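Local coordinates for protein DegQ (Legionella fallonii, PDB 3PV2) that probably degrades and chaperones misfolded proteins as an HtrA-family serine protease with two PDZ domains, assembling into large 12-meric particles, at residues 373-378 / 383-388; 436-441 / 445-450; 414-419 / 428-433; 359-362 / 367-370. One frame throughout, in Å; residues are numbered along the deposited sequence.

Contact 1 (373-378 / 383-388); sequences RAFEQE and GNVIGV
Phe375 faces Gly387 and Gln377 faces Val385 as the two hydrogen-bonded pairs of an antiparallel hairpin, whose strand directions stand 173° apart. At the pair nearer the hairpin loop, Gln377 N gives its hydrogen to Val385 O at 2.9 Å, and Val385 N answers to Gln377 O. Gly387 N reaches Phe375 O at 3.0 Å, whereas the return bond from Phe375 N to Gly387 O is weak, bent to 123°, just where the second strand turns a corner. Between these pairs, the CA-H of Glu376 points at Val385 O, with the carbon 3.2 Å from the oxygen.

Polar side chains meet on the face that carries Glu376 and Asn384. The glutamate chain is extended, and its OE1 takes the Asn384 ND2 hydrogen at 2.7 Å on the anti lone pair; the bond is nearly straight and lies in the amide plane. Ile386 CG1 runs beside the Glu376 chain. Glu378 bends at chi2 (53°), which brings its carboxylate over the Gly383-Asn384 peptide, while its OE1 is bonded by Gln425 of the second subunit.

The opposite face packs the ring: Val385 CG1 sits at the edge of Phe375, 3.8 Å from CE2, and both side chains rest on Ile409 of the neighbouring strand. This is a beta hairpin at the edge of a PDZ domain's curled antiparallel sheet, Phe375 and Val385 turned to the core.

Contact 2 (436-441 / 445-450); sequences LVQVLR and SMYLLV
With CG anti to the backbone N (chi1 -177°) and an extended chain beyond it, Gln438 runs out beside Tyr447, whose own chi1 of -75° swings its ring toward the glutamine. Gln438 CG lies over one ring face, 4.2 Å from the centroid of Tyr447 and offset toward the rim, a CH-pi contact; farther out the amide stacks on the phenol with the two planes 15° apart. Leu436 CG approaches the same ring obliquely, 4.0 Å from Tyr447 CD1.

On the other face of the hairpin the packing is apolar. Val439 CG2 touches Leu448 CD2 at 3.6 Å and also meets Met446 CG, and Val437 CG2 presses on Leu448 CB at 3.7 Å. The backbone beneath is regular: Val437 pairs with Leu448 and Val439 with Met446, each through two hydrogen bonds. Of these, Val439 N to Met446 O is 2.8 Å long and almost straight.

The amide of Gln438 is buried, yet both its ends are satisfied: OE1 by Ser412 on the adjoining strand, NE2 by Ser287 O of the second subunit. Tyr447 N likewise bonds to Gln265 of that subunit. Two closing strands of the PDZ sheet thus use one face for apolar packing and the other for a mixed surface, where the stacked amide is held flat against the ring, one of its hydrogen bonds reaching the second subunit and the other the adjoining strand.

Contact 3 (414-419 / 428-433); sequences NKKPVT and AQEKKK
Asn414 meets both Glu430 and Lys431 through its amide, and its side chain can be followed outward atom by atom. CB already lies 3.5 Å from Glu430 OE1. CG, anti to the carbonyl carbon (chi1 -64°), comes close to Lys431 CE and NZ and splits the two functions of the amide between neighbouring residues. On one branch, ND2 gives a hydrogen to Glu430 OE1 at 3.0 Å; the acceptor lies near the amide plane, but the donor meets the carboxylate from above, 43° out of its plane. ND2 also donates to a water, which in turn accepts from Lys431 N, so the amide reaches the backbone of the opposite segment as well. On the other branch, OD1 receives Lys431 NZ at 2.9 Å, with the ammonium standing well above the carbonyl plane, and it accepts a further hydrogen from Leu436 N.

The bonds span the stretch where a PDZ domain passes from a short strand, 416-417, through helix 421-428 and into strand 435-441, so that the loop leaving the helix is pinned back onto the turn that precedes strand 416-417. Ile427 of that helix packs against both Asn414 and Lys416.

Lys416 makes the salt bridge. Its chain bends at chi3 and chi4 to bring NZ to Glu430 OE1 at 2.8 Å, on the syn side of the same oxygen that takes the Asn414 amide hydrogen. The same NZ donates to Asn414 O at 3.0 Å, linking the ammonium to the backbone of the turn.

Contact 4 (359-362 / 367-370); sequences KLQS and LYGL
One face of the Tyr368 ring is covered by Gln361, whose CG stands almost exactly over the centre, 3.6 Å from the centroid and only 10° off the ring normal. This is a CH-pi contact made by a methylene; the glutamine amide has moved on past the ring, its plane turned 47° from it, with OE1 4.0 Å from Tyr368 CE2. Leu360 comes in obliquely from the same side, its CB 3.9 Å from Tyr368 CE1.

The glutamine owes its place to chi1 of -71°, which sets CG beside its own backbone N and over the aromatic carbons, while the chain beyond runs extended. For the tyrosine, CG anti to the backbone N sends the ring out from the loop toward the helix.

No hydrogen bond joins 359-362 to 367-370, and the polar end of the ring is held from outside them: Tyr368 OH bonds to Glu357, one turn or so earlier in the same helix, and weakly to Asn396. The ring is therefore clasped along the helix, by carbon at its face and by a carboxylate at its hydroxyl.

Behind the tyrosine the backbone folds sharply. Leu370 N returns to Leu367 O at 3.1 Å, and Gly369 takes the positive phi of the third position. This is a type II beta turn, here leading from the end of helix 353-362 into strand 370-378, the first strand of the curled antiparallel sheet that also holds strand 384-393.

In the fold
Contacts 1 and 2 are both hairpins of one PDZ sheet, with contact 2 the more buried; strand 409-413 lies between them, and Val385 of contact 1 packs directly on Leu440 of contact 2. Both also touch the second subunit. Contact 3 is partly buried and largely polar, built on a salt bridge and amide bonds rather than paired strands, yet it joins contact 2 through a probable backbone hydrogen bond from Asn414 to Leu436, and contact 1 through Val418 against Val388. Contact 4 lies at the surface, where helix 353-362 leads into strand 370-378, and relies on a ring packed against a helix; Leu367 touches Ala428 of contact 3.

Contact 1 (373-378 / 383-388)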
loop_
_atom_site.group_PDB
_atom_site.type_symbol
_atom_site.label_atom_id
_atom_site.label_comp_id
_atom_site.label_asym_id
_atom_site.label_seq_id
_atom_site.Cartn_x
_atom_site.Cartn_y
_atom_site.Cartn_z
ATOM N N ARG B 373 -45.999 -22.394 -15.967
ATOM C CA ARG B 373 -47.209 -21.597 -15.943
ATOM C C ARG B 373 -47.607 -21.249 -17.343
ATOM O O ARG B 373 -46.764 -21.161 -18.221
ATOM C CB ARG B 373 -47.033 -20.325 -15.108
ATOM C CG ARG B 373 -46.065 -19.326 -15.715
ATOM C CD ARG B 373 -46.275 -17.871 -15.213
ATOM N NE ARG B 373 -45.932 -16.912 -16.277
ATOM C CZ ARG B 373 -46.739 -15.959 -16.746
ATOM N NH1 ARG B 373 -47.954 -15.781 -16.239
ATOM N NH2 ARG B 373 -46.326 -15.156 -17.707
ATOM N N ALA B 374 -48.896 -21.075 -17.556
ATOM C CA ALA B 374 -49.432 -20.590 -18.841
ATOM C C ALA B 374 -48.865 -19.194 -19.187
ATOM O O ALA B 374 -48.582 -18.414 -18.318
ATOM C CB ALA B 374 -50.980 -20.488 -18.757
ATOM N N PHE B 375 -48.768 -18.890 -20.468
ATOM C CA PHE B 375 -48.072 -17.711 -20.952
ATOM C C PHE B 375 -48.690 -17.303 -22.269
ATOM O O PHE B 375 -48.863 -18.127 -23.206
ATOM C CB PHE B 375 -46.614 -18.124 -21.229
ATOM C CG PHE B 375 -45.702 -17.006 -21.651
ATOM C CD1 PHE B 375 -45.122 -16.178 -20.715
ATOM C CD2 PHE B 375 -45.450 -16.791 -22.931
ATOM C CE1 PHE B 375 -44.233 -15.173 -21.104
ATOM C CE2 PHE B 375 -44.575 -15.785 -23.345
ATOM C CZ PHE B 375 -43.966 -14.985 -22.402
ATOM N N GLU B 376 -48.944 -16.021 -22.376
ATOM C CA GLU B 376 -49.325 -15.414 -23.622
ATOM C C GLU B 376 -48.823 -13.995 -23.607
ATOM O O GLU B 376 -49.132 -13.241 -22.699
ATOM C CB GLU B 376 -50.818 -15.329 -23.827
ATOM C CG GLU B 376 -51.112 -14.713 -25.241
ATOM C CD GLU B 376 -52.563 -14.746 -25.681
ATOM O OE1 GLU B 376 -52.850 -14.377 -26.848
ATOM O OE2 GLU B 376 -53.414 -15.142 -24.853
ATOM N N GLN B 377 -48.047 -13.647 -24.621
ATOM C CA GLN B 377 -47.388 -12.382 -24.619
ATOM C C GLN B 377 -46.907 -12.020 -25.984
ATOM O O GLN B 377 -46.234 -12.827 -26.656
ATOM C CB GLN B 377 -46.207 -12.462 -23.679
ATOM C CG GLN B 377 -45.270 -11.294 -23.744
ATOM C CD GLN B 377 -44.127 -11.377 -22.735
ATOM O OE1 GLN B 377 -44.357 -11.538 -21.508
ATOM N NE2 GLN B 377 -42.869 -11.323 -23.277
ATOM N N GLU B 378 -47.205 -10.795 -26.403
ATOM C CA GLU B 378 -46.634 -10.217 -27.620
ATOM C C GLU B 378 -45.149 -10.114 -27.314
ATOM O O GLU B 378 -44.786 -9.528 -26.328
ATOM C CB GLU B 378 -47.234 -8.840 -27.815
ATOM C CG GLU B 378 -47.239 -8.308 -29.186
ATOM C CD GLU B 378 -47.862 -9.247 -30.198
ATOM O OE1 GLU B 378 -49.061 -9.600 -30.102
ATOM O OE2 GLU B 378 -47.128 -9.623 -31.099
ATOM N N GLY B 383 -43.830 -12.189 -32.594
ATOM C CA GLY B 383 -45.287 -11.973 -32.635
ATOM C C GLY B 383 -45.967 -12.404 -31.359
ATOM O O GLY B 383 -45.358 -12.383 -30.332
ATOM N N ASN B 384 -47.217 -12.823 -31.441
ATOM C CA ASN B 384 -47.919 -13.285 -30.289
ATOM C C ASN B 384 -47.481 -14.746 -29.837
ATOM O O ASN B 384 -47.680 -15.719 -30.569
ATOM C CB ASN B 384 -49.407 -13.235 -30.486
ATOM C CG ASN B 384 -50.119 -13.346 -29.123
ATOM O OD1 ASN B 384 -49.557 -12.881 -28.113
ATOM N ND2 ASN B 384 -51.263 -14.010 -29.063
ATOM N N VAL B 385 -46.798 -14.844 -28.707
ATOM C CA VAL B 385 -46.270 -16.104 -28.173
ATOM C C VAL B 385 -47.273 -16.679 -27.173
ATOM O O VAL B 385 -47.566 -16.029 -26.163
ATOM C CB VAL B 385 -44.900 -15.882 -27.532
ATOM C CG1 VAL B 385 -44.408 -17.152 -26.877
ATOM C CG2 VAL B 385 -43.897 -15.498 -28.625
ATOM N N ILE B 386 -47.727 -17.921 -27.443
ATOM C CA ILE B 386 -48.623 -18.686 -26.594
ATOM C C ILE B 386 -47.973 -19.989 -26.246
ATOM O O ILE B 386 -47.425 -20.703 -27.119
ATOM C CB ILE B 386 -49.924 -18.996 -27.298
ATOM C CG1 ILE B 386 -50.698 -17.712 -27.550
ATOM C CG2 ILE B 386 -50.806 -19.776 -26.395
ATOM C CD1 ILE B 386 -51.815 -17.830 -28.691
ATOM N N GLY B 387 -47.946 -20.328 -24.966
ATOM C CA GLY B 387 -47.150 -21.486 -24.609
ATOM C C GLY B 387 -47.127 -21.637 -23.117
ATOM O O GLY B 387 -47.963 -21.084 -22.421
ATOM N N VAL B 388 -46.162 -22.409 -22.664
ATOM C CA VAL B 388 -46.001 -22.663 -21.227
ATOM C C VAL B 388 -44.631 -22.201 -20.860
ATOM O O VAL B 388 -43.634 -22.669 -21.444
ATOM C CB VAL B 388 -46.149 -24.158 -20.899
ATOM C CG1 VAL B 388 -45.654 -24.464 -19.456
ATOM C CG2 VAL B 388 -47.617 -24.550 -21.021
#

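Contact 2 (436-441 / 445-450)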
loop_
_atom_site.group_PDB
_atom_site.type_symbol
_atom_site.label_atom_id
_atom_site.label_comp_id
_atom_site.label_asym_id
_atom_site.label_seq_id
_atom_site.Cartn_x
_atom_site.Cartn_y
_atom_site.Cartn_z
ATOM N N LEU B 436 -40.433 -34.275 -27.499
ATOM C CA LEU B 436 -39.829 -33.255 -28.305
ATOM C C LEU B 436 -40.447 -31.917 -27.967
ATOM O O LEU B 436 -41.657 -31.758 -28.070
ATOM C CB LEU B 436 -40.048 -33.573 -29.779
ATOM C CG LEU B 436 -39.501 -32.495 -30.716
ATOM C CD1 LEU B 436 -38.023 -32.631 -30.711
ATOM C CD2 LEU B 436 -40.138 -32.673 -32.148
ATOM N N VAL B 437 -39.653 -30.973 -27.466
ATOM C CA VAL B 437 -40.206 -29.633 -27.104
ATOM C C VAL B 437 -39.521 -28.573 -27.963
ATOM O O VAL B 437 -38.343 -28.703 -28.374
ATOM C CB VAL B 437 -40.044 -29.286 -25.656
ATOM C CG1 VAL B 437 -40.554 -30.427 -24.818
ATOM C CG2 VAL B 437 -38.594 -29.184 -25.331
ATOM N N GLN B 438 -40.317 -27.648 -28.454
ATOM C CA GLN B 438 -39.770 -26.489 -29.088
ATOM C C GLN B 438 -39.815 -25.345 -28.090
ATOM O O GLN B 438 -40.882 -24.997 -27.592
ATOM C CB GLN B 438 -40.623 -26.094 -30.308
ATOM C CG GLN B 438 -40.071 -24.925 -31.053
ATOM C CD GLN B 438 -40.924 -24.551 -32.250
ATOM O OE1 GLN B 438 -42.064 -25.007 -32.342
ATOM N NE2 GLN B 438 -40.441 -23.615 -33.099
ATOM N N VAL B 439 -38.648 -24.768 -27.779
ATOM C CA VAL B 439 -38.564 -23.709 -26.777
ATOM C C VAL B 439 -38.170 -22.404 -27.397
ATOM O O VAL B 439 -37.312 -22.375 -28.288
ATOM C CB VAL B 439 -37.581 -24.011 -25.596
ATOM C CG1 VAL B 439 -38.077 -25.197 -24.621
ATOM C CG2 VAL B 439 -36.158 -24.220 -26.016
ATOM N N LEU B 440 -38.779 -21.302 -26.949
ATOM C CA LEU B 440 -38.377 -19.976 -27.362
ATOM C C LEU B 440 -37.523 -19.471 -26.220
ATOM O O LEU B 440 -37.901 -19.586 -25.046
ATOM C CB LEU B 440 -39.608 -19.086 -27.516
ATOM C CG LEU B 440 -40.093 -18.609 -28.888
ATOM C CD1 LEU B 440 -40.164 -19.708 -29.985
ATOM C CD2 LEU B 440 -41.373 -17.812 -28.807
ATOM N N ARG B 441 -36.384 -18.872 -26.562
ATOM C CA ARG B 441 -35.493 -18.355 -25.565
ATOM C C ARG B 441 -35.005 -16.992 -26.090
ATOM O O ARG B 441 -34.248 -16.922 -27.068
ATOM C CB ARG B 441 -34.295 -19.310 -25.379
ATOM C CG ARG B 441 -33.161 -18.667 -24.499
ATOM C CD ARG B 441 -32.111 -19.691 -23.951
ATOM N NE ARG B 441 -32.720 -20.998 -23.606
ATOM C CZ ARG B 441 -32.050 -22.126 -23.464
ATOM N NH1 ARG B 441 -30.738 -22.145 -23.689
ATOM N NH2 ARG B 441 -32.702 -23.253 -23.142
ATOM N N SER B 445 -34.939 -19.773 -30.789
ATOM C CA SER B 445 -35.759 -20.933 -30.510
ATOM C C SER B 445 -34.889 -22.119 -30.702
ATOM O O SER B 445 -33.925 -22.049 -31.437
ATOM C CB SER B 445 -36.927 -20.973 -31.481
ATOM O OG SER B 445 -37.969 -20.061 -31.123
ATOM N N MET B 446 -35.266 -23.235 -30.115
ATOM C CA MET B 446 -34.667 -24.497 -30.442
ATOM C C MET B 446 -35.532 -25.703 -30.102
ATOM O O MET B 446 -36.370 -25.630 -29.200
ATOM C CB MET B 446 -33.311 -24.685 -29.795
ATOM C CG MET B 446 -33.309 -24.531 -28.313
ATOM S SD MET B 446 -31.532 -24.569 -27.794
ATOM C CE MET B 446 -30.749 -25.279 -29.259
ATOM N N TYR B 447 -35.272 -26.800 -30.816
ATOM C CA TYR B 447 -35.888 -28.044 -30.492
ATOM C C TYR B 447 -35.016 -28.860 -29.515
ATOM O O TYR B 447 -33.819 -28.906 -29.717
ATOM C CB TYR B 447 -36.156 -28.905 -31.743
ATOM C CG TYR B 447 -37.318 -28.429 -32.565
ATOM C CD1 TYR B 447 -38.611 -28.897 -32.306
ATOM C CD2 TYR B 447 -37.120 -27.606 -33.692
ATOM C CE1 TYR B 447 -39.695 -28.482 -33.060
ATOM C CE2 TYR B 447 -38.164 -27.206 -34.463
ATOM C CZ TYR B 447 -39.473 -27.649 -34.165
ATOM O OH TYR B 447 -40.519 -27.301 -34.975
ATOM N N LEU B 448 -35.622 -29.490 -28.496
ATOM C CA LEU B 448 -34.829 -30.224 -27.481
ATOM C C LEU B 448 -35.548 -31.528 -27.318
ATOM O O LEU B 448 -36.759 -31.551 -27.408
ATOM C CB LEU B 448 -35.003 -29.463 -26.185
ATOM C CG LEU B 448 -33.984 -28.435 -25.760
ATOM C CD1 LEU B 448 -32.890 -28.146 -26.759
ATOM C CD2 LEU B 448 -34.583 -27.298 -25.021
ATOM N N LEU B 449 -34.862 -32.607 -27.031
ATOM C CA LEU B 449 -35.542 -33.843 -26.806
ATOM C C LEU B 449 -35.362 -34.196 -25.386
ATOM O O LEU B 449 -34.272 -34.314 -24.952
ATOM C CB LEU B 449 -34.869 -34.910 -27.627
ATOM C CG LEU B 449 -35.559 -35.304 -28.915
ATOM C CD1 LEU B 449 -34.657 -36.357 -29.625
ATOM C CD2 LEU B 449 -36.939 -35.959 -28.586
ATOM N N VAL B 450 -36.431 -34.299 -24.642
ATOM C CA VAL B 450 -36.367 -34.647 -23.276
ATOM C C VAL B 450 -36.566 -36.169 -23.187
ATOM O O VAL B 450 -37.506 -36.709 -23.732
ATOM C CB VAL B 450 -37.509 -33.956 -22.533
ATOM C CG1 VAL B 450 -37.390 -34.340 -20.999
ATOM C CG2 VAL B 450 -37.425 -32.414 -22.780
#

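Contact 3 (414-419 / 428-433)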
loop_
_atom_site.group_PDB
_atom_site.type_symbol
_atom_site.label_atom_id
_atom_site.label_comp_id
_atom_site.label_asym_id
_atom_site.label_seq_id
_atom_site.Cartn_x
_atom_site.Cartn_y
_atom_site.Cartn_z
ATOM N N ASN B 414 -44.176 -32.408 -29.148
ATOM C CA ASN B 414 -44.415 -33.440 -30.192
ATOM C C ASN B 414 -45.165 -32.863 -31.363
ATOM O O ASN B 414 -46.133 -33.441 -31.828
ATOM C CB ASN B 414 -45.174 -34.614 -29.618
ATOM C CG ASN B 414 -44.366 -35.366 -28.502
ATOM O OD1 ASN B 414 -43.138 -35.259 -28.442
ATOM N ND2 ASN B 414 -45.072 -36.105 -27.623
ATOM N N LYS B 415 -44.706 -31.693 -31.810
ATOM C CA LYS B 415 -45.211 -31.002 -32.975
ATOM C C LYS B 415 -46.598 -30.500 -32.817
ATOM O O LYS B 415 -47.240 -30.246 -33.799
ATOM C CB LYS B 415 -45.217 -31.893 -34.241
ATOM C CG LYS B 415 -44.051 -32.761 -34.420
ATOM C CD LYS B 415 -42.819 -31.927 -34.382
ATOM C CE LYS B 415 -42.382 -31.401 -35.724
ATOM N NZ LYS B 415 -41.521 -30.202 -35.468
ATOM N N LYS B 416 -47.094 -30.340 -31.613
ATOM C CA LYS B 416 -48.424 -29.774 -31.456
ATOM C C LYS B 416 -48.283 -28.506 -30.630
ATOM O O LYS B 416 -47.452 -28.474 -29.704
ATOM C CB LYS B 416 -49.301 -30.788 -30.715
ATOM C CG LYS B 416 -49.657 -32.054 -31.520
ATOM C CD LYS B 416 -50.257 -33.203 -30.569
ATOM C CE LYS B 416 -49.883 -34.617 -31.116
ATOM N NZ LYS B 416 -48.441 -35.072 -30.936
ATOM N N PRO B 417 -49.134 -27.500 -30.896
ATOM C CA PRO B 417 -49.169 -26.294 -30.076
ATOM C C PRO B 417 -49.546 -26.611 -28.660
ATOM O O PRO B 417 -50.304 -27.492 -28.392
ATOM C CB PRO B 417 -50.218 -25.385 -30.749
ATOM C CG PRO B 417 -51.144 -26.357 -31.469
ATOM C CD PRO B 417 -50.232 -27.549 -31.884
ATOM N N VAL B 418 -49.005 -25.797 -27.759
ATOM C CA VAL B 418 -49.240 -25.828 -26.325
ATOM C C VAL B 418 -49.835 -24.594 -25.894
ATOM O O VAL B 418 -49.264 -23.528 -26.166
ATOM C CB VAL B 418 -47.863 -25.912 -25.677
ATOM C CG1 VAL B 418 -47.906 -25.508 -24.312
ATOM C CG2 VAL B 418 -47.348 -27.368 -25.874
ATOM N N THR B 419 -50.984 -24.659 -25.213
ATOM C CA THR B 419 -51.633 -23.486 -24.730
ATOM C C THR B 419 -51.544 -23.336 -23.214
ATOM O O THR B 419 -51.101 -22.339 -22.714
ATOM C CB THR B 419 -53.110 -23.516 -25.127
ATOM O OG1 THR B 419 -53.653 -24.801 -24.802
ATOM C CG2 THR B 419 -53.225 -23.315 -26.670
ATOM N N ALA B 428 -47.367 -34.695 -23.056
ATOM C CA ALA B 428 -46.274 -35.398 -22.450
ATOM C C ALA B 428 -46.660 -36.825 -22.127
ATOM O O ALA B 428 -45.784 -37.665 -22.056
ATOM C CB ALA B 428 -45.816 -34.685 -21.156
ATOM N N GLN B 429 -47.932 -37.167 -22.010
ATOM C CA GLN B 429 -48.280 -38.589 -21.819
ATOM C C GLN B 429 -48.415 -39.372 -23.121
ATOM O O GLN B 429 -48.726 -40.530 -23.063
ATOM C CB GLN B 429 -49.574 -38.794 -21.046
ATOM C CG GLN B 429 -49.842 -37.741 -20.045
ATOM C CD GLN B 429 -50.440 -38.248 -18.784
ATOM O OE1 GLN B 429 -51.601 -37.923 -18.457
ATOM N NE2 GLN B 429 -49.645 -39.020 -18.022
ATOM N N GLU B 430 -48.152 -38.760 -24.272
ATOM C CA GLU B 430 -48.162 -39.482 -25.539
ATOM C C GLU B 430 -47.118 -40.609 -25.663
ATOM O O GLU B 430 -47.516 -41.774 -25.997
ATOM C CB GLU B 430 -48.005 -38.528 -26.715
ATOM C CG GLU B 430 -49.271 -37.642 -26.969
ATOM C CD GLU B 430 -48.996 -36.581 -28.050
ATOM O OE1 GLU B 430 -47.854 -36.604 -28.629
ATOM O OE2 GLU B 430 -49.907 -35.743 -28.293
ATOM N N LYS B 431 -45.818 -40.335 -25.506
ATOM C CA LYS B 431 -44.816 -41.436 -25.812
ATOM C C LYS B 431 -44.130 -41.742 -24.521
ATOM O O LYS B 431 -43.977 -40.851 -23.645
ATOM C CB LYS B 431 -43.710 -41.126 -26.866
ATOM C CG LYS B 431 -44.131 -40.400 -28.148
ATOM C CD LYS B 431 -42.901 -39.960 -28.994
ATOM C CE LYS B 431 -43.126 -38.569 -29.715
ATOM N NZ LYS B 431 -41.936 -37.569 -29.716
ATOM N N LYS B 432 -43.761 -42.989 -24.356
ATOM C CA LYS B 432 -42.904 -43.337 -23.212
ATOM C C LYS B 432 -41.408 -42.931 -23.433
ATOM O O LYS B 432 -40.688 -42.737 -22.465
ATOM C CB LYS B 432 -43.025 -44.838 -22.927
ATOM C CG LYS B 432 -44.294 -45.204 -22.054
ATOM C CD LYS B 432 -44.088 -44.911 -20.535
ATOM C CE LYS B 432 -44.896 -45.832 -19.591
ATOM N NZ LYS B 432 -46.319 -45.423 -19.413
ATOM N N LYS B 433 -40.919 -42.857 -24.676
ATOM C CA LYS B 433 -39.473 -42.751 -24.857
ATOM C C LYS B 433 -38.943 -41.286 -24.757
ATOM O O LYS B 433 -37.919 -41.037 -24.200
ATOM C CB LYS B 433 -39.090 -43.298 -26.209
ATOM C CG LYS B 433 -37.624 -43.036 -26.576
ATOM C CD LYS B 433 -37.087 -43.987 -27.723
ATOM C CE LYS B 433 -35.758 -44.693 -27.322
ATOM N NZ LYS B 433 -35.938 -45.694 -26.202
HETATM O O HOH W 1 -44.127 -37.873 -25.496
#

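Contact 4 (359-362 / 367-370)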
loop_
_atom_site.group_PDB
_atom_site.type_symbol
_atom_site.label_atom_id
_atom_site.label_comp_id
_atom_site.label_asym_id
_atom_site.label_seq_id
_atom_site.Cartn_x
_atom_site.Cartn_y
_atom_site.Cartn_z
ATOM N N LYS B 359 -39.479 -42.458 -7.670
ATOM C CA LYS B 359 -40.876 -42.641 -7.930
ATOM C C LYS B 359 -41.444 -41.426 -8.616
ATOM O O LYS B 359 -42.020 -41.546 -9.648
ATOM C CB LYS B 359 -41.659 -42.881 -6.646
ATOM C CG LYS B 359 -43.178 -42.982 -6.857
ATOM C CD LYS B 359 -43.936 -43.431 -5.571
ATOM C CE LYS B 359 -44.166 -42.277 -4.580
ATOM N NZ LYS B 359 -45.541 -42.316 -3.988
ATOM N N LEU B 360 -41.337 -40.278 -7.978
ATOM C CA LEU B 360 -41.766 -39.032 -8.569
ATOM C C LEU B 360 -41.295 -38.908 -10.046
ATOM O O LEU B 360 -42.072 -38.581 -10.875
ATOM C CB LEU B 360 -41.276 -37.847 -7.726
ATOM C CG LEU B 360 -42.205 -37.307 -6.625
ATOM C CD1 LEU B 360 -42.922 -38.391 -5.879
ATOM C CD2 LEU B 360 -41.489 -36.337 -5.670
ATOM N N GLN B 361 -40.052 -39.224 -10.355
ATOM C CA GLN B 361 -39.549 -39.145 -11.756
ATOM C C GLN B 361 -40.207 -40.086 -12.711
ATOM O O GLN B 361 -40.577 -39.711 -13.834
ATOM C CB GLN B 361 -38.068 -39.414 -11.829
ATOM C CG GLN B 361 -37.309 -38.295 -11.245
ATOM C CD GLN B 361 -35.838 -38.567 -11.160
ATOM O OE1 GLN B 361 -35.154 -38.028 -10.281
ATOM N NE2 GLN B 361 -35.326 -39.388 -12.083
ATOM N N SER B 362 -40.323 -41.313 -12.268
ATOM C CA SER B 362 -40.996 -42.387 -12.995
ATOM C C SER B 362 -42.440 -42.086 -13.378
ATOM O O SER B 362 -42.929 -42.501 -14.422
ATOM C CB SER B 362 -41.026 -43.651 -12.105
ATOM O OG SER B 362 -39.712 -44.148 -11.983
ATOM N N LEU B 367 -41.674 -34.021 -17.336
ATOM C CA LEU B 367 -41.950 -32.678 -16.741
ATOM C C LEU B 367 -41.554 -32.624 -15.278
ATOM O O LEU B 367 -41.727 -31.564 -14.629
ATOM C CB LEU B 367 -43.453 -32.399 -16.841
ATOM C CG LEU B 367 -43.990 -32.395 -18.322
ATOM C CD1 LEU B 367 -45.466 -31.933 -18.326
ATOM C CD2 LEU B 367 -43.105 -31.522 -19.286
ATOM N N TYR B 368 -41.075 -33.759 -14.737
ATOM C CA TYR B 368 -40.552 -33.783 -13.366
ATOM C C TYR B 368 -39.585 -32.604 -13.088
ATOM O O TYR B 368 -38.650 -32.378 -13.823
ATOM C CB TYR B 368 -39.841 -35.127 -13.047
ATOM C CG TYR B 368 -39.064 -35.045 -11.752
ATOM C CD1 TYR B 368 -39.704 -35.255 -10.518
ATOM C CD2 TYR B 368 -37.703 -34.700 -11.754
ATOM C CE1 TYR B 368 -39.011 -35.135 -9.304
ATOM C CE2 TYR B 368 -37.002 -34.527 -10.534
ATOM C CZ TYR B 368 -37.666 -34.761 -9.312
ATOM O OH TYR B 368 -36.947 -34.620 -8.118
ATOM N N GLY B 369 -39.819 -31.875 -11.984
ATOM C CA GLY B 369 -38.889 -30.835 -11.530
ATOM C C GLY B 369 -39.083 -29.514 -12.227
ATOM O O GLY B 369 -38.292 -28.588 -11.984
ATOM N N LEU B 370 -40.071 -29.393 -13.114
ATOM C CA LEU B 370 -40.281 -28.123 -13.807
ATOM C C LEU B 370 -41.448 -27.348 -13.182
ATOM O O LEU B 370 -42.531 -27.941 -12.944
ATOM C CB LEU B 370 -40.570 -28.360 -15.286
ATOM C CG LEU B 370 -39.461 -29.179 -16.074
ATOM C CD1 LEU B 370 -39.961 -29.345 -17.524
ATOM C CD2 LEU B 370 -38.024 -28.539 -15.982
#